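Local coordinates for malonyl-CoA-[acyl-carrier-protein] transacylase (Coxiella burnetii, PDB 3TQE) that probably transfers the malonyl group of malonyl-CoA onto holo-acyl carrier protein, supplying malonyl-ACP for fatty acid synthesis, at residues F10-Q15 against M277-D282; L97-A102 against V232-D237; A154-V159 against V180-N185; G137-L142 against T171-H176; L44-W49 against T66-L71. All coordinates share one frame; numbering follows the deposited sequence.

Overall arrangement
Contacts 1, 2 and 5 belong to the large alpha/beta part of the acyltransferase fold and touch one another; contacts 3 and 4 lie in the small subdomain of ferredoxin-like topology. F12 of contact 1 packs on the helix of contact 2, and the centres of these two contacts are 11 Å apart. L70, on the helix of contact 5, meets both P281 and L97. Contacts 3 and 4, also 11 Å between centres, share a helix-on-sheet interface through A183 and I173, whereas contacts 1 and 3 are centred 31 Å apart. The predicted active-site residues S96 and H205 and a bound glycine occupy the cleft, with Q15, L97, N235 and V172 near it.

Contact 1. Residues F10-Q15 against M277-D282. With GLY (glycine), chain B.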
# COMPACT_ATOMS: atom_id res chain seq x y z
N PHE A 10 -10.77 -2.36 6.47
CA PHE A 10 -9.45 -1.87 6.78
C PHE A 10 -8.67 -1.67 5.51
O PHE A 10 -8.66 -2.52 4.63
CB PHE A 10 -8.68 -2.88 7.64
CG PHE A 10 -8.80 -2.67 9.09
CD1 PHE A 10 -9.94 -2.15 9.66
CD2 PHE A 10 -7.75 -2.95 9.88
CE1 PHE A 10 -10.01 -1.94 11.01
CE2 PHE A 10 -7.84 -2.75 11.25
CZ PHE A 10 -8.97 -2.26 11.79
N VAL A 11 -8.03 -0.52 5.41
CA VAL A 11 -7.16 -0.21 4.32
C VAL A 11 -5.76 0.05 4.83
O VAL A 11 -5.56 0.76 5.80
CB VAL A 11 -7.68 0.95 3.43
CG1 VAL A 11 -8.98 0.51 2.75
CG2 VAL A 11 -7.87 2.28 4.18
N PHE A 12 -4.79 -0.58 4.18
CA PHE A 12 -3.43 -0.61 4.67
C PHE A 12 -2.54 0.20 3.76
O PHE A 12 -2.43 -0.11 2.58
CB PHE A 12 -2.92 -2.04 4.71
CG PHE A 12 -3.64 -2.90 5.70
CD1 PHE A 12 -3.17 -3.07 6.98
CD2 PHE A 12 -4.82 -3.52 5.35
CE1 PHE A 12 -3.81 -3.88 7.88
CE2 PHE A 12 -5.46 -4.32 6.25
CZ PHE A 12 -4.94 -4.52 7.50
N PRO A 13 -1.90 1.21 4.30
CA PRO A 13 -1.05 2.01 3.48
C PRO A 13 0.28 1.39 3.13
O PRO A 13 0.77 0.49 3.80
CB PRO A 13 -0.82 3.25 4.31
CG PRO A 13 -1.06 2.91 5.60
CD PRO A 13 -2.04 1.79 5.63
N GLY A 14 0.84 1.90 2.06
CA GLY A 14 2.14 1.50 1.56
C GLY A 14 3.09 2.67 1.45
O GLY A 14 2.98 3.65 2.18
N GLN A 15 4.02 2.57 0.50
CA GLN A 15 5.00 3.62 0.21
C GLN A 15 4.42 5.02 0.24
O GLN A 15 3.34 5.26 -0.31
CB GLN A 15 5.61 3.36 -1.17
CG GLN A 15 6.69 4.35 -1.56
CD GLN A 15 7.85 3.68 -2.24
OE1 GLN A 15 7.78 2.49 -2.57
NE2 GLN A 15 8.95 4.42 -2.43
N MSE A 277 -11.08 2.14 7.89
CA MSE A 277 -10.09 2.42 8.92
C MSE A 277 -8.75 2.31 8.26
O MSE A 277 -8.49 1.31 7.58
CB MSE A 277 -10.13 1.39 10.04
CG MSE A 277 -11.07 1.70 11.11
SE MSE A 277 -12.82 1.53 10.43
CE MSE A 277 -13.75 1.77 12.12
N GLU A 278 -7.93 3.32 8.42
CA GLU A 278 -6.61 3.33 7.83
C GLU A 278 -5.65 2.69 8.82
O GLU A 278 -5.36 3.23 9.90
CB GLU A 278 -6.20 4.75 7.44
CG GLU A 278 -4.85 4.83 6.74
CD GLU A 278 -4.70 5.99 5.75
OE1 GLU A 278 -5.50 6.96 5.76
OE2 GLU A 278 -3.74 5.90 4.93
N CYS A 279 -5.25 1.48 8.50
CA CYS A 279 -4.48 0.66 9.41
C CYS A 279 -3.01 0.81 9.10
O CYS A 279 -2.37 -0.05 8.54
CB CYS A 279 -4.93 -0.78 9.33
SG CYS A 279 -4.35 -1.79 10.69
N GLY A 280 -2.48 1.95 9.48
CA GLY A 280 -1.09 2.29 9.23
C GLY A 280 -0.85 3.73 9.58
O GLY A 280 -1.76 4.45 10.01
N PRO A 281 0.38 4.18 9.41
CA PRO A 281 0.73 5.56 9.65
C PRO A 281 0.24 6.46 8.52
O PRO A 281 -0.03 6.00 7.41
CB PRO A 281 2.24 5.51 9.65
CG PRO A 281 2.56 4.40 8.67
CD PRO A 281 1.48 3.40 8.84
N ASP A 282 0.12 7.75 8.82
CA ASP A 282 -0.23 8.79 7.87
C ASP A 282 -1.70 8.66 7.47
O ASP A 282 -2.39 7.75 7.91
CB ASP A 282 0.73 8.82 6.68
CG ASP A 282 0.93 10.21 6.09
OD1 ASP A 282 0.14 11.15 6.41
OD2 ASP A 282 1.88 10.32 5.28
N GLY B . 4.24 2.01 -5.28
CA GLY B . 4.91 1.51 -4.03
C GLY B . 5.27 0.04 -4.10
O GLY B . 5.46 -0.67 -3.09
OXT GLY B . 5.37 -0.50 -5.19
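F10-P13 and M277-P281 run side by side in parallel, their end-to-end directions 25° apart, with F10 paired to M277 and V11 to E278. V11 is held at both ends: its N donates to M277 O at 2.9 Å, almost straight at 174°, and its O accepts from C279 N at 2.8 Å. On the face carrying the phenyl rings, C279 is the hub. Its CB stands over the F12 ring, off-centre, 4.0 Å from the centroid, and the same CB lies 3.6 Å from F10 CD2. With SG anti to the backbone N (chi1 -165°), the sulfur approaches both rings obliquely, reaching F12 CE1 at 3.5 Å. F10 CE1 lies 3.5 Å from the CB of M277, present as selenomethionine. Beyond the strand ends, C279 centres an inverse gamma turn, and P13 CG packs 3.7 Å from the CA of G280 just past it. On the other face V11 meets L285 and I289 of helix 284-292. The E278 carboxylate accepts from the backbone N atoms of L285 and A286 at the start of that helix. These are the two central strands of the parallel sheet in the large domain, and Q15, farther along the chain, lines the pocket of a bound glycine. Chemically, the sheet pairing depends on backbone bonds, while its ring-side packing is dispersion and sulfur-aromatic contact; the buried E278 charge is probably stabilised by the amides of the helix start.

Contact 2. Residues L97-A102 against V232-D237; sequences LGEYAA and VIHNVD
E99 and H234 make the shortest direct bond of this contact, ND1 donating to OE2 at 2.6 Å. The imidazole comes from above the carboxylate, 66° out of its plane, with the two planes almost perpendicular. The other oxygen, OE1, takes the backbone N of N235 on its syn side at 2.8 Å. E99 reaches both because CG is anti to the backbone N (chi1 -177°) and the chain stays extended beyond it. Water adds to this direct grip. One molecule, 2.7 Å from I233 O, also lies within hydrogen-bonding distance of E99 OE1; a second donates to E99 OE2 at 2.7 Å and accepts from V236 N. The buried carboxylate is thus met by two N-H groups and two waters, which would be expected to stabilise its negative charge. Apolar packing is limited to a single patch one helical turn on, where A102 CB meets V232 CG1 at 3.9 Å. The side chain of N235 lies about 4 Å from that of S96, the predicted nucleophile. Strand 91-94, the turn at S96 and helix 97-105 are consistent with the nucleophile elbow (GxSxG) of acyltransferases, and E99 in the first turn of that helix ties the 232-237 loop to it.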
# COMPACT_ATOMS: atom_id res chain seq x y z
N LEU A 97 2.48 -2.30 -1.20
CA LEU A 97 3.04 -2.95 -0.06
C LEU A 97 1.96 -3.27 0.96
O LEU A 97 2.01 -4.29 1.65
CB LEU A 97 4.09 -2.04 0.56
CG LEU A 97 4.73 -2.46 1.85
CD1 LEU A 97 5.38 -3.86 1.73
CD2 LEU A 97 5.64 -1.32 2.18
N GLY A 98 0.95 -2.41 1.06
CA GLY A 98 -0.10 -2.62 2.02
C GLY A 98 -0.83 -3.92 1.84
O GLY A 98 -1.43 -4.43 2.76
N GLU A 99 -0.81 -4.46 0.63
CA GLU A 99 -1.48 -5.71 0.40
C GLU A 99 -0.86 -6.84 1.23
O GLU A 99 -1.56 -7.73 1.68
CB GLU A 99 -1.43 -6.00 -1.09
CG GLU A 99 -2.15 -7.23 -1.52
CD GLU A 99 -2.58 -7.11 -2.99
OE1 GLU A 99 -3.22 -6.07 -3.34
OE2 GLU A 99 -2.30 -8.06 -3.76
N TYR A 100 0.45 -6.75 1.48
CA TYR A 100 1.10 -7.74 2.32
C TYR A 100 0.64 -7.60 3.74
O TYR A 100 0.51 -8.61 4.44
CB TYR A 100 2.61 -7.62 2.27
CG TYR A 100 3.15 -8.03 0.92
CD1 TYR A 100 3.62 -9.31 0.72
CD2 TYR A 100 3.13 -7.17 -0.18
CE1 TYR A 100 4.09 -9.72 -0.50
CE2 TYR A 100 3.57 -7.59 -1.44
CZ TYR A 100 4.08 -8.86 -1.58
OH TYR A 100 4.51 -9.28 -2.80
N ALA A 101 0.47 -6.37 4.20
CA ALA A 101 -0.04 -6.19 5.53
C ALA A 101 -1.43 -6.76 5.65
O ALA A 101 -1.74 -7.42 6.63
CB ALA A 101 -0.05 -4.70 5.91
N ALA A 102 -2.26 -6.54 4.65
CA ALA A 102 -3.63 -7.08 4.66
C ALA A 102 -3.57 -8.60 4.75
O ALA A 102 -4.30 -9.23 5.51
CB ALA A 102 -4.37 -6.64 3.44
N VAL A 232 -9.45 -10.24 1.29
CA VAL A 232 -8.48 -9.22 0.92
C VAL A 232 -8.65 -8.96 -0.56
O VAL A 232 -8.50 -9.88 -1.38
CB VAL A 232 -7.06 -9.68 1.21
CG1 VAL A 232 -6.08 -8.68 0.64
CG2 VAL A 232 -6.87 -9.90 2.71
N ILE A 233 -9.01 -7.74 -0.93
CA ILE A 233 -9.22 -7.40 -2.31
C ILE A 233 -7.88 -7.01 -2.91
O ILE A 233 -7.29 -6.01 -2.53
CB ILE A 233 -10.20 -6.23 -2.46
CG1 ILE A 233 -11.52 -6.51 -1.77
CG2 ILE A 233 -10.40 -5.87 -3.94
CD1 ILE A 233 -12.14 -7.74 -2.16
N HIS A 234 -7.42 -7.79 -3.87
CA HIS A 234 -6.11 -7.55 -4.48
C HIS A 234 -6.11 -6.40 -5.46
O HIS A 234 -7.05 -6.17 -6.19
CB HIS A 234 -5.65 -8.81 -5.18
CG HIS A 234 -5.30 -9.90 -4.25
ND1 HIS A 234 -4.04 -10.03 -3.71
CD2 HIS A 234 -6.06 -10.87 -3.69
CE1 HIS A 234 -4.03 -11.06 -2.88
NE2 HIS A 234 -5.24 -11.59 -2.85
N ASN A 235 -4.98 -5.72 -5.48
CA ASN A 235 -4.77 -4.55 -6.31
C ASN A 235 -4.87 -4.83 -7.78
O ASN A 235 -5.24 -3.94 -8.54
CB ASN A 235 -3.37 -4.00 -6.08
CG ASN A 235 -3.19 -3.34 -4.74
OD1 ASN A 235 -4.14 -3.00 -3.98
ND2 ASN A 235 -1.94 -3.09 -4.45
N VAL A 236 -4.40 -5.99 -8.18
CA VAL A 236 -4.19 -6.22 -9.59
C VAL A 236 -5.47 -6.52 -10.30
O VAL A 236 -5.63 -6.14 -11.46
CB VAL A 236 -3.13 -7.32 -9.82
CG1 VAL A 236 -3.62 -8.65 -9.35
CG2 VAL A 236 -2.68 -7.36 -11.24
N ASP A 237 -6.39 -7.18 -9.60
CA ASP A 237 -7.63 -7.64 -10.21
C ASP A 237 -8.91 -7.28 -9.50
O ASP A 237 -10.02 -7.61 -9.96
CB ASP A 237 -7.53 -9.15 -10.44
CG ASP A 237 -7.23 -9.92 -9.21
OD1 ASP A 237 -7.24 -9.34 -8.11
OD2 ASP A 237 -6.89 -11.13 -9.34
O HOH W 1 -4.96 -5.40 -1.28
O HOH W 2 -2.53 -7.70 -6.41

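Contact 3. Residues A154-V159 against V180-N185; sequences AALGQV and VDRALN
R182 contributes the largest buried surface, threading its guanidinium into the turn that follows helix 144-155. Its side chain bends at chi3 (-59°), which brings the flat head edge-on to three oxygens. A154 O is gripped side-on by two nitrogens, NE at 2.8 Å and NH2 at 3.0 Å, both lying close to the guanidinium plane. A weak third bond runs from NH2 to A155 O. At the end of the guanidinium, Q158 OE1 receives NH2 at 2.8 Å on a lone pair and NH1 at 3.0 Å nearly in line with its C=O, the amide and guanidinium planes being only 27° apart. The carbonyls at the helix end are thereby closed off by a charged side chain. The fold here is the ferredoxin-like subdomain, beta-alpha-beta-beta-alpha-beta, and the bonds tie the end of its first helix and the type I' turn A155-Q158 to its second helix, 177-189. A154, next in buried surface, sets its CB against the second helix, 3.8 Å from A183 CB. Q158 has its amide NE2 bonded to E178, one turn before R182, which helps fix the orientation of its OE1. L156 approaches the arginine obliquely, its CD1 3.8 Å from R182 NE.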
# COMPACT_ATOMS: atom_id res chain seq x y z
N ALA A 154 3.37 9.48 -25.63
CA ALA A 154 4.64 9.90 -25.08
C ALA A 154 5.70 8.81 -25.11
O ALA A 154 6.89 9.11 -25.04
CB ALA A 154 4.44 10.34 -23.65
N ALA A 155 5.29 7.56 -25.22
CA ALA A 155 6.22 6.47 -25.00
C ALA A 155 7.35 6.42 -25.98
O ALA A 155 8.48 6.28 -25.57
CB ALA A 155 5.49 5.12 -24.96
N LEU A 156 7.03 6.53 -27.27
CA LEU A 156 8.05 6.59 -28.32
C LEU A 156 9.08 5.49 -28.16
O LEU A 156 10.27 5.69 -28.31
CB LEU A 156 8.70 7.99 -28.34
CG LEU A 156 7.72 9.11 -28.67
CD1 LEU A 156 8.31 10.45 -28.42
CD2 LEU A 156 7.27 8.99 -30.08
N GLY A 157 8.59 4.28 -27.85
CA GLY A 157 9.46 3.14 -27.72
C GLY A 157 9.91 2.77 -26.33
O GLY A 157 10.45 1.66 -26.10
N GLN A 158 9.72 3.70 -25.40
CA GLN A 158 10.01 3.48 -24.00
C GLN A 158 8.75 3.05 -23.28
O GLN A 158 7.68 2.94 -23.87
CB GLN A 158 10.55 4.78 -23.38
CG GLN A 158 11.90 5.21 -23.93
CD GLN A 158 12.46 6.34 -23.10
OE1 GLN A 158 11.93 7.44 -23.15
NE2 GLN A 158 13.51 6.06 -22.31
N VAL A 159 8.89 2.77 -21.99
CA VAL A 159 7.77 2.39 -21.16
C VAL A 159 7.27 3.60 -20.38
O VAL A 159 8.03 4.29 -19.72
CB VAL A 159 8.20 1.32 -20.13
CG1 VAL A 159 7.07 1.01 -19.15
CG2 VAL A 159 8.63 0.08 -20.83
N VAL A 180 8.34 9.28 -18.77
CA VAL A 180 7.52 9.87 -17.73
C VAL A 180 7.52 11.39 -17.87
O VAL A 180 6.47 12.00 -17.82
CB VAL A 180 7.97 9.40 -16.33
CG1 VAL A 180 7.34 10.26 -15.25
CG2 VAL A 180 7.63 7.93 -16.20
N ASP A 181 8.68 12.00 -18.06
CA ASP A 181 8.72 13.45 -18.18
C ASP A 181 7.94 13.91 -19.40
O ASP A 181 7.22 14.90 -19.35
CB ASP A 181 10.15 13.94 -18.21
CG ASP A 181 10.82 13.92 -16.87
OD1 ASP A 181 10.12 13.83 -15.85
OD2 ASP A 181 12.08 14.04 -16.81
N ARG A 182 8.07 13.20 -20.52
CA ARG A 182 7.33 13.56 -21.72
C ARG A 182 5.83 13.46 -21.50
O ARG A 182 5.09 14.32 -21.91
CB ARG A 182 7.72 12.69 -22.91
CG ARG A 182 9.10 12.94 -23.44
CD ARG A 182 9.33 12.23 -24.76
NE ARG A 182 9.17 10.79 -24.73
CZ ARG A 182 10.11 9.90 -24.41
NH1 ARG A 182 11.33 10.25 -24.02
NH2 ARG A 182 9.80 8.62 -24.46
N ALA A 183 5.42 12.40 -20.82
CA ALA A 183 4.02 12.18 -20.54
C ALA A 183 3.48 13.24 -19.60
O ALA A 183 2.35 13.72 -19.77
CB ALA A 183 3.82 10.81 -19.93
N LEU A 184 4.23 13.59 -18.57
CA LEU A 184 3.78 14.60 -17.64
C LEU A 184 3.63 15.92 -18.36
O LEU A 184 2.68 16.66 -18.13
CB LEU A 184 4.75 14.74 -16.48
CG LEU A 184 4.86 13.57 -15.54
CD1 LEU A 184 5.98 13.80 -14.53
CD2 LEU A 184 3.52 13.23 -14.87
N ASN A 185 4.57 16.22 -19.24
CA ASN A 185 4.46 17.48 -19.96
C ASN A 185 3.23 17.50 -20.87
O ASN A 185 2.53 18.50 -20.94
CB ASN A 185 5.75 17.74 -20.73
CG ASN A 185 5.91 19.18 -21.07
OD1 ASN A 185 5.93 20.04 -20.19
ND2 ASN A 185 6.01 19.45 -22.30

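Contact 4. Residues G137-L142 against T171-H176; sequences GAIIGL and TVISGH
G137 O is gripped by I173 N at 2.7 Å, the shortest hydrogen bond joining these two strands, and is also approached by the CA of V172 at 3.2 Å in a CH...O contact. Strands 134-140 and 170-174 are antiparallel neighbours in the sheet of the ferredoxin-like subdomain, their short axes 146° apart. G137 and I173 form one hydrogen-bonded pair, completed by G137 N donating to I173 O. Two residues on, I139 and T171 form the next: I139 N reaches T171 O at 2.8 Å and T171 N returns a bond to I139 O. Between them A138 and V172 make a non-hydrogen-bonded pair. The face bearing I139, T171 and I173 is covered by the two helices of the subdomain, with I147 of helix 144-155 packing on all three. There I139 CD1 rests 4.0 Å from I173 CG2, the side chains crossing at a slant. I173 carries CG1 between its own backbone N and carbonyl carbon (chi1 65°), which lays that methylene 3.6 Å from G137 O, where the glycine offers no side chain of its own. V172 lies on the opposite face, its side chain about 7 Å from a bound glycine, and with CG1 anti to the backbone N it brings that methyl 3.4 Å from G137 O. Beyond the pairing, one water hydrogen-bonds T171 OG1 and lies 2.6 Å from L142 O.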
# COMPACT_ATOMS: atom_id res chain seq x y z
N GLY A 137 5.39 9.60 -11.76
CA GLY A 137 4.83 10.92 -11.78
C GLY A 137 3.35 10.92 -11.47
O GLY A 137 2.64 10.03 -11.86
N ALA A 138 2.91 11.96 -10.79
CA ALA A 138 1.53 12.13 -10.42
C ALA A 138 0.86 13.09 -11.35
O ALA A 138 1.40 14.15 -11.63
CB ALA A 138 1.47 12.67 -9.02
N ILE A 139 -0.33 12.71 -11.80
CA ILE A 139 -1.15 13.54 -12.66
C ILE A 139 -2.47 13.73 -11.96
O ILE A 139 -3.13 12.76 -11.60
CB ILE A 139 -1.37 12.90 -14.01
CG1 ILE A 139 -0.03 12.69 -14.72
CG2 ILE A 139 -2.28 13.78 -14.85
CD1 ILE A 139 -0.15 11.94 -16.01
N ILE A 140 -2.85 14.99 -11.76
CA ILE A 140 -4.12 15.30 -11.12
C ILE A 140 -4.94 16.10 -12.09
O ILE A 140 -4.45 17.08 -12.65
CB ILE A 140 -3.90 16.07 -9.83
CG1 ILE A 140 -3.07 15.22 -8.87
CG2 ILE A 140 -5.24 16.47 -9.23
CD1 ILE A 140 -2.92 15.78 -7.49
N GLY A 141 -6.17 15.66 -12.33
CA GLY A 141 -7.13 16.42 -13.12
C GLY A 141 -7.49 15.88 -14.49
O GLY A 141 -8.30 16.51 -15.21
N LEU A 142 -6.93 14.74 -14.87
CA LEU A 142 -7.29 14.04 -16.09
C LEU A 142 -7.82 12.66 -15.73
O LEU A 142 -7.44 12.10 -14.70
CB LEU A 142 -6.08 13.87 -17.01
CG LEU A 142 -5.43 15.14 -17.55
CD1 LEU A 142 -4.24 14.74 -18.39
CD2 LEU A 142 -6.41 15.97 -18.37
N THR A 171 -3.84 9.96 -10.81
CA THR A 171 -3.23 8.75 -11.31
C THR A 171 -1.74 8.97 -11.24
O THR A 171 -1.27 10.04 -11.58
CB THR A 171 -3.65 8.48 -12.79
OG1 THR A 171 -5.07 8.26 -12.89
CG2 THR A 171 -2.92 7.27 -13.40
N VAL A 172 -1.01 7.95 -10.85
CA VAL A 172 0.46 7.95 -10.92
C VAL A 172 0.86 7.10 -12.10
O VAL A 172 0.32 6.03 -12.32
CB VAL A 172 1.09 7.40 -9.64
CG1 VAL A 172 2.59 7.38 -9.75
CG2 VAL A 172 0.63 8.21 -8.43
N ILE A 173 1.76 7.65 -12.91
CA ILE A 173 2.36 6.93 -14.01
C ILE A 173 3.78 6.51 -13.67
O ILE A 173 4.40 7.07 -12.78
CB ILE A 173 2.32 7.75 -15.32
CG1 ILE A 173 3.17 9.02 -15.23
CG2 ILE A 173 0.86 8.06 -15.67
CD1 ILE A 173 3.39 9.76 -16.60
N SER A 174 4.27 5.52 -14.38
CA SER A 174 5.55 4.93 -14.12
C SER A 174 6.20 4.52 -15.42
O SER A 174 5.50 4.16 -16.35
CB SER A 174 5.31 3.69 -13.27
OG SER A 174 6.53 3.19 -12.82
N GLY A 175 7.52 4.53 -15.45
CA GLY A 175 8.24 4.00 -16.58
C GLY A 175 9.63 4.58 -16.67
O GLY A 175 10.23 4.98 -15.68
N HIS A 176 10.13 4.63 -17.88
CA HIS A 176 11.41 5.26 -18.09
C HIS A 176 11.34 6.73 -17.78
O HIS A 176 10.35 7.38 -18.09
CB HIS A 176 11.84 5.09 -19.53
CG HIS A 176 12.22 3.70 -19.86
ND1 HIS A 176 11.47 2.90 -20.69
CD2 HIS A 176 13.28 2.96 -19.47
CE1 HIS A 176 12.06 1.72 -20.79
NE2 HIS A 176 13.17 1.74 -20.08
O HOH W 3 -6.90 9.93 -13.42

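Contact 5. Residues L44-W49 against T66-L71; sequences LAYDLW and TQPALL
L44 sets the fork of its side chain astride the CB corner of P68, both methyls, CD1 and CD2, lying 4.0 Å from P68 CB. The leucine closes helix 31-44, and the chain then turns into helix 48-54, making two successive helices joined by a short turn and packed against the long helix 63-83 of the large domain. A45, with positive phi, is the first residue past the helix, and D47 is the N-cap of the second, its OD1 accepting from the backbone N of A50. The CG of Y46 sits between the backbone N and the carbonyl carbon (chi1 63°), which lets the hydroxyl end come near P68. It arrives roughly at right angles to the proline side chain, with OH 4.1 Å from P68 CG. P68 thus meets a leucine at CB and a tyrosine at CG, and having no N-H it leaves the helix kinked at this point. L48, with CG anti to the backbone N (chi1 -177°), reaches the next residue along: its CD1 is 4.1 Å from A69 CB. No hydrogen bond crosses the contact, which rests on apolar packing, most of it buried. Helix 63-83 meets helix 97-105 through L70 and L71, while Q67 bonds R121, a residue that also holds a bound glycine. L44 itself extends on to V115 and E119 of helix 111-128. The other methyl of L48, CD2, comes to 3.8 Å from P68 O, a carbonyl that also accepts from T72 OG1.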
# COMPACT_ATOMS: atom_id res chain seq x y z
N LEU A 44 14.84 -9.36 10.40
CA LEU A 44 15.66 -8.49 9.55
C LEU A 44 17.11 -8.45 9.96
O LEU A 44 17.99 -8.07 9.17
CB LEU A 44 15.11 -7.07 9.60
CG LEU A 44 13.74 -6.90 8.98
CD1 LEU A 44 13.10 -5.60 9.48
CD2 LEU A 44 13.83 -6.94 7.47
N ALA A 45 17.34 -8.73 11.24
CA ALA A 45 18.67 -8.70 11.87
C ALA A 45 19.22 -7.32 12.17
O ALA A 45 20.40 -7.17 12.46
CB ALA A 45 19.71 -9.56 11.08
N TYR A 46 18.37 -6.30 12.17
CA TYR A 46 18.72 -4.98 12.67
C TYR A 46 17.50 -4.44 13.41
O TYR A 46 16.40 -5.01 13.31
CB TYR A 46 19.15 -4.02 11.57
CG TYR A 46 18.07 -3.70 10.56
CD1 TYR A 46 17.20 -2.65 10.76
CD2 TYR A 46 17.90 -4.48 9.42
CE1 TYR A 46 16.18 -2.37 9.88
CE2 TYR A 46 16.91 -4.17 8.51
CZ TYR A 46 16.05 -3.11 8.76
OH TYR A 46 15.07 -2.85 7.88
N ASP A 47 17.71 -3.38 14.17
CA ASP A 47 16.68 -2.82 15.03
C ASP A 47 15.81 -1.89 14.21
O ASP A 47 16.15 -0.74 13.94
CB ASP A 47 17.33 -2.09 16.19
CG ASP A 47 16.34 -1.58 17.20
OD1 ASP A 47 15.13 -1.46 16.89
OD2 ASP A 47 16.80 -1.26 18.30
N LEU A 48 14.69 -2.42 13.77
CA LEU A 48 13.81 -1.67 12.91
C LEU A 48 13.18 -0.49 13.62
O LEU A 48 12.99 0.56 13.03
CB LEU A 48 12.74 -2.59 12.37
CG LEU A 48 11.76 -1.96 11.39
CD1 LEU A 48 12.44 -1.38 10.14
CD2 LEU A 48 10.72 -3.03 11.00
N TRP A 49 12.84 -0.67 14.88
CA TRP A 49 12.25 0.45 15.62
C TRP A 49 13.22 1.63 15.70
O TRP A 49 12.85 2.76 15.44
CB TRP A 49 11.86 0.01 17.00
CG TRP A 49 11.20 1.05 17.82
CD1 TRP A 49 11.73 1.66 18.90
CD2 TRP A 49 9.89 1.58 17.65
NE1 TRP A 49 10.81 2.53 19.45
CE2 TRP A 49 9.67 2.51 18.69
CE3 TRP A 49 8.88 1.36 16.73
CZ2 TRP A 49 8.49 3.23 18.82
CZ3 TRP A 49 7.69 2.05 16.87
CH2 TRP A 49 7.51 2.97 17.90
N THR A 66 11.92 0.87 3.73
CA THR A 66 10.56 1.38 3.77
C THR A 66 9.57 0.24 3.82
O THR A 66 8.60 0.28 4.57
CB THR A 66 10.23 2.19 2.54
OG1 THR A 66 11.24 3.16 2.32
CG2 THR A 66 8.87 2.84 2.63
N GLN A 67 9.82 -0.77 3.00
CA GLN A 67 8.84 -1.82 2.92
C GLN A 67 8.64 -2.60 4.22
O GLN A 67 7.52 -2.71 4.70
CB GLN A 67 9.05 -2.72 1.71
CG GLN A 67 8.87 -1.90 0.43
CD GLN A 67 8.68 -2.71 -0.82
OE1 GLN A 67 8.12 -3.80 -0.80
NE2 GLN A 67 9.10 -2.13 -1.95
N PRO A 68 9.70 -3.14 4.82
CA PRO A 68 9.48 -3.80 6.10
C PRO A 68 9.03 -2.84 7.20
O PRO A 68 8.28 -3.24 8.07
CB PRO A 68 10.84 -4.44 6.42
CG PRO A 68 11.80 -3.78 5.53
CD PRO A 68 11.06 -3.33 4.32
N ALA A 69 9.45 -1.59 7.15
CA ALA A 69 9.04 -0.61 8.16
C ALA A 69 7.54 -0.43 8.11
O ALA A 69 6.87 -0.44 9.14
CB ALA A 69 9.73 0.71 7.91
N LEU A 70 7.00 -0.25 6.91
CA LEU A 70 5.57 0.00 6.78
C LEU A 70 4.76 -1.24 7.03
O LEU A 70 3.68 -1.19 7.64
CB LEU A 70 5.26 0.57 5.43
CG LEU A 70 5.57 2.05 5.34
CD1 LEU A 70 5.39 2.47 3.89
CD2 LEU A 70 4.67 2.88 6.29
N LEU A 71 5.24 -2.39 6.58
CA LEU A 71 4.52 -3.62 6.89
C LEU A 71 4.40 -3.77 8.40
O LEU A 71 3.34 -4.09 8.94
CB LEU A 71 5.22 -4.83 6.29
CG LEU A 71 4.67 -6.17 6.72
CD1 LEU A 71 3.28 -6.33 6.16
CD2 LEU A 71 5.60 -7.30 6.31